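Local coordinates for purine nucleoside phosphorylase (Schistosoma mansoni, PDB 6BI9), which catalyses the reversible phosphorolysis of purine nucleosides such as inosine and guanosine, releasing the free base and a pentose 1-phosphate, at the 1,2,5-trimethyl-1H-pyrrole-3-carboxylic acid site. Numbering follows the deposited sequence.

The 1,2,5-trimethyl-1H-pyrrole-3-carboxylic acid site. Residues 118-120, 197, 202-203, 219-221, 245, 247, 257. With DS7 (1,2,5-trimethyl-1H-pyrrole-3-carboxylic acid), chain B.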
ATOM      1  N   LEU A 118       9.765 -19.239  -4.908  1.00 24.62           N
ATOM      2  CA  LEU A 118       9.817 -19.012  -6.351  1.00 23.51           C
ATOM      3  C   LEU A 118       9.606 -17.532  -6.676  1.00 24.98           C
ATOM      4  O   LEU A 118       8.753 -16.859  -6.081  1.00 25.31           O
ATOM      5  CB  LEU A 118       8.767 -19.873  -7.047  1.00 27.17           C
ATOM      6  CG  LEU A 118       9.127 -21.373  -7.032  1.00 40.26           C
ATOM      7  CD1 LEU A 118       7.884 -22.219  -6.894  1.00 59.89           C
ATOM      8  CD2 LEU A 118       9.851 -21.691  -8.293  1.00 34.84           C
ATOM      9  N   ALA A 119      10.360 -17.020  -7.648  1.00 22.84           N
ATOM     10  CA  ALA A 119      10.351 -15.593  -7.947  1.00 20.93           C
ATOM     11  C   ALA A 119      10.580 -15.317  -9.425  1.00 25.40           C
ATOM     12  O   ALA A 119      11.085 -16.170 -10.162  1.00 24.48           O
ATOM     13  CB  ALA A 119      11.433 -14.871  -7.139  1.00 22.49           C
ATOM     14  N   GLY A 120      10.241 -14.096  -9.847  1.00 20.74           N
ATOM     15  CA  GLY A 120      10.576 -13.623 -11.197  1.00 23.22           C
ATOM     16  C   GLY A 120      11.883 -12.838 -11.226  1.00 23.02           C
ATOM     17  O   GLY A 120      12.210 -12.096 -10.298  1.00 24.76           O
ATOM     18  N   ASN A 197       6.040  -7.977  -3.872  0.87 21.32           N
ATOM     19  CA  ASN A 197       4.770  -7.662  -4.562  0.87 21.35           C
ATOM     20  C   ASN A 197       3.696  -8.411  -3.782  0.87 25.37           C
ATOM     21  O   ASN A 197       3.704  -9.642  -3.771  0.87 27.19           O
ATOM     22  CB  ASN A 197       4.794  -8.220  -6.022  0.87 21.72           C
ATOM     23  CG  ASN A 197       3.407  -8.249  -6.736  0.87 27.27           C
ATOM     24  OD1 ASN A 197       2.526  -7.436  -6.481  0.87 27.91           O
ATOM     25  ND2 ASN A 197       3.239  -9.211  -7.666  0.87 32.47           N
ATOM     26  N   TYR A 202       0.708 -11.890 -11.110  0.93 22.59           N
ATOM     27  CA  TYR A 202       2.099 -11.702 -11.504  0.93 23.22           C
ATOM     28  C   TYR A 202       2.276 -10.234 -11.877  0.93 25.52           C
ATOM     29  O   TYR A 202       1.354  -9.601 -12.396  0.93 27.17           O
ATOM     30  CB  TYR A 202       2.471 -12.647 -12.669  0.93 25.18           C
ATOM     31  CG  TYR A 202       2.473 -14.131 -12.293  0.93 24.11           C
ATOM     32  CD1 TYR A 202       3.411 -14.650 -11.388  0.93 27.76           C
ATOM     33  CD2 TYR A 202       1.545 -15.006 -12.824  0.93 26.93           C
ATOM     34  CE1 TYR A 202       3.400 -15.997 -11.045  0.93 26.65           C
ATOM     35  CE2 TYR A 202       1.540 -16.343 -12.486  0.93 26.14           C
ATOM     36  CZ  TYR A 202       2.466 -16.824 -11.601  0.93 26.86           C
ATOM     37  OH  TYR A 202       2.447 -18.148 -11.270  0.93 30.63           O
ATOM     38  N   GLU A 203       3.434  -9.654 -11.577  1.00 25.63           N
ATOM     39  CA  GLU A 203       3.593  -8.239 -11.917  1.00 32.44           C
ATOM     40  C   GLU A 203       3.434  -8.032 -13.426  1.00 24.94           C
ATOM     41  O   GLU A 203       3.806  -8.875 -14.252  1.00 25.12           O
ATOM     42  CB  GLU A 203       4.932  -7.669 -11.417  1.00 48.50           C
ATOM     43  CG  GLU A 203       6.129  -7.912 -12.272  1.00 73.37           C
ATOM     44  CD  GLU A 203       6.598  -9.311 -12.131  1.00 86.00           C
ATOM     45  OE1 GLU A 203       6.107  -9.948 -11.182  1.00 79.61           O
ATOM     46  OE2 GLU A 203       7.439  -9.770 -12.936  1.00104.12           O
ATOM     47  N   VAL A 219      11.590 -10.379  -7.984  1.00 20.89           N
ATOM     48  CA  VAL A 219      10.280 -10.011  -7.428  1.00 21.60           C
ATOM     49  C   VAL A 219       9.494 -11.273  -7.058  1.00 22.55           C
ATOM     50  O   VAL A 219       9.477 -12.266  -7.806  1.00 21.09           O
ATOM     51  CB  VAL A 219       9.475  -9.113  -8.408  1.00 19.45           C
ATOM     52  CG1 VAL A 219       9.272  -9.785  -9.764  1.00 24.29           C
ATOM     53  CG2 VAL A 219       8.120  -8.682  -7.824  1.00 25.50           C
ATOM     54  N   GLY A 220       8.827 -11.233  -5.897  1.00 19.36           N
ATOM     55  CA  GLY A 220       7.918 -12.312  -5.529  1.00 19.99           C
ATOM     56  C   GLY A 220       6.880 -11.892  -4.501  1.00 18.59           C
ATOM     57  O   GLY A 220       6.862 -10.742  -4.051  1.00 20.16           O
ATOM     58  N   MET A 221       6.026 -12.864  -4.115  1.00 18.45           N
ATOM     59  CA  MET A 221       4.820 -12.616  -3.318  1.00 19.43           C
ATOM     60  C   MET A 221       4.882 -13.189  -1.890  1.00 20.00           C
ATOM     61  O   MET A 221       3.826 -13.431  -1.287  1.00 20.89           O
ATOM     62  CB  MET A 221       3.581 -13.198  -4.015  1.00 24.96           C
ATOM     63  CG  MET A 221       3.360 -12.827  -5.398  1.00 29.19           C
ATOM     64  SD  MET A 221       1.972 -13.819  -6.087  1.00 24.90           S
ATOM     65  CE  MET A 221       2.270 -13.417  -7.792  1.00 28.70           C
ATOM     66  N   ASN A 245      11.633 -17.299 -14.406  1.00 27.27           N
ATOM     67  CA  ASN A 245      11.625 -16.633 -15.702  1.00 29.01           C
ATOM     68  C   ASN A 245      12.366 -15.316 -15.541  1.00 30.77           C
ATOM     69  O   ASN A 245      12.616 -14.874 -14.419  1.00 29.08           O
ATOM     70  CB  ASN A 245      10.195 -16.366 -16.189  1.00 26.58           C
ATOM     71  CG  ASN A 245       9.475 -15.311 -15.326  1.00 32.90           C
ATOM     72  OD1 ASN A 245       9.441 -15.413 -14.096  1.00 34.45           O
ATOM     73  ND2 ASN A 245       8.925 -14.279 -15.969  1.00 32.27           N
ATOM     74  N   SER A 247      11.334 -11.588 -16.244  1.00 29.12           N
ATOM     75  CA  SER A 247      10.155 -10.815 -16.591  1.00 27.01           C
ATOM     76  C   SER A 247      10.474  -9.685 -17.559  1.00 24.51           C
ATOM     77  O   SER A 247       9.591  -9.249 -18.307  1.00 27.52           O
ATOM     78  CB  SER A 247       9.513 -10.216 -15.320  1.00 32.30           C
ATOM     79  OG  SER A 247       9.381 -11.190 -14.307  1.00 35.13           O
ATOM     80  N   ILE A 257       3.989 -15.519 -18.430  1.00 64.31           N
ATOM     81  CA  ILE A 257       4.280 -16.510 -17.400  1.00 67.76           C
ATOM     82  C   ILE A 257       2.953 -17.076 -16.906  1.00 52.01           C
ATOM     83  O   ILE A 257       1.880 -16.489 -17.102  1.00 52.16           O
ATOM     84  CB  ILE A 257       5.112 -15.905 -16.239  1.00 75.44           C
ATOM     85  CG1 ILE A 257       5.639 -16.988 -15.280  1.00 70.41           C
ATOM     86  CG2 ILE A 257       4.297 -14.867 -15.475  1.00 81.07           C
ATOM     87  CD1 ILE A 257       6.721 -17.884 -15.873  1.00 65.55           C
TER
HETATM   88  C7  DS7 B 306       7.387 -15.332 -11.930  0.91 44.43           C
HETATM   89  C4  DS7 B 306       5.561 -11.778  -8.553  0.91 27.09           C
HETATM   90  C5  DS7 B 306       6.534 -13.316 -10.588  0.91 39.34           C
HETATM   91  C6  DS7 B 306       6.638 -12.385 -11.779  0.91 43.07           C
HETATM   92  C3  DS7 B 306       6.104 -13.072  -9.246  0.91 32.98           C
HETATM   93  C2  DS7 B 306       6.198 -14.333  -8.581  0.91 28.04           C
HETATM   94  C1  DS7 B 306       6.684 -15.289  -9.492  0.91 36.49           C
HETATM   95  O   DS7 B 306       5.147 -10.783  -9.154  0.91 30.30           O
HETATM   96  O1  DS7 B 306       5.439 -11.709  -7.318  0.91 36.94           O
HETATM   97  N   DS7 B 306       6.881 -14.666 -10.734  0.91 41.24           N
HETATM   98  C   DS7 B 306       6.972 -16.767  -9.258  0.91 31.63           C
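DS7, a small pyrrole carboxylic acid, sits almost fully enclosed; the protein hides 313 of its 326 Å² of surface. Its position next to Tyr202, Glu203 and Asn245 matches the purine end of the active site in this family, so it probably takes the place of the base.

The tight side is the pyrrole ring. The backbone of Gly120 and Ala119 runs along one of its faces, with Gly120 CA 3.7 Å from the N-methyl carbon C7 of DS7. Across from this strand, Tyr202 presents the edge of its phenol ring. Tyr202 CD1 lies 3.5 Å from the ring carbon C5 of DS7. The planes of the Tyr202 ring and the DS7 ring are turned 70° apart, an edge-to-face stack with the tyrosine edge over the pyrrole face. Ile257 CG2 lies above the plane of Tyr202, towards its rim, and so backs this ring; Ile257 itself is poorly ordered.

The carboxylate is gripped at one oxygen. Asn197 has CG anti to the backbone N (chi1 166°), and its ND2 donates to DS7 O at 2.9 Å, close to the amide plane. The backbone N of Glu203 donates to the same oxygen, DS7 O, at 3.2 Å. O1 is held more loosely, with a weak bond from Asn197 and the extended Met221 chain alongside; Met221 CE packs 3.8 Å from the carboxyl carbon C4 of DS7.

The Glu203 carboxylate is poorly ordered, and its short contact with DS7 carries no weight. Ser247 OG donates to Glu203 OE2 at 2.8 Å and may steady it.

At the other end the contact is looser and rests on packing: the methyl carbon C of DS7 lies 3.6 Å from the carbonyl O of Leu118.

The pocket lies at the ends of strands 112-121, 218-220 and 236-246, closed by the loop carrying Tyr202 and Glu203 and by the start of helix 247-253.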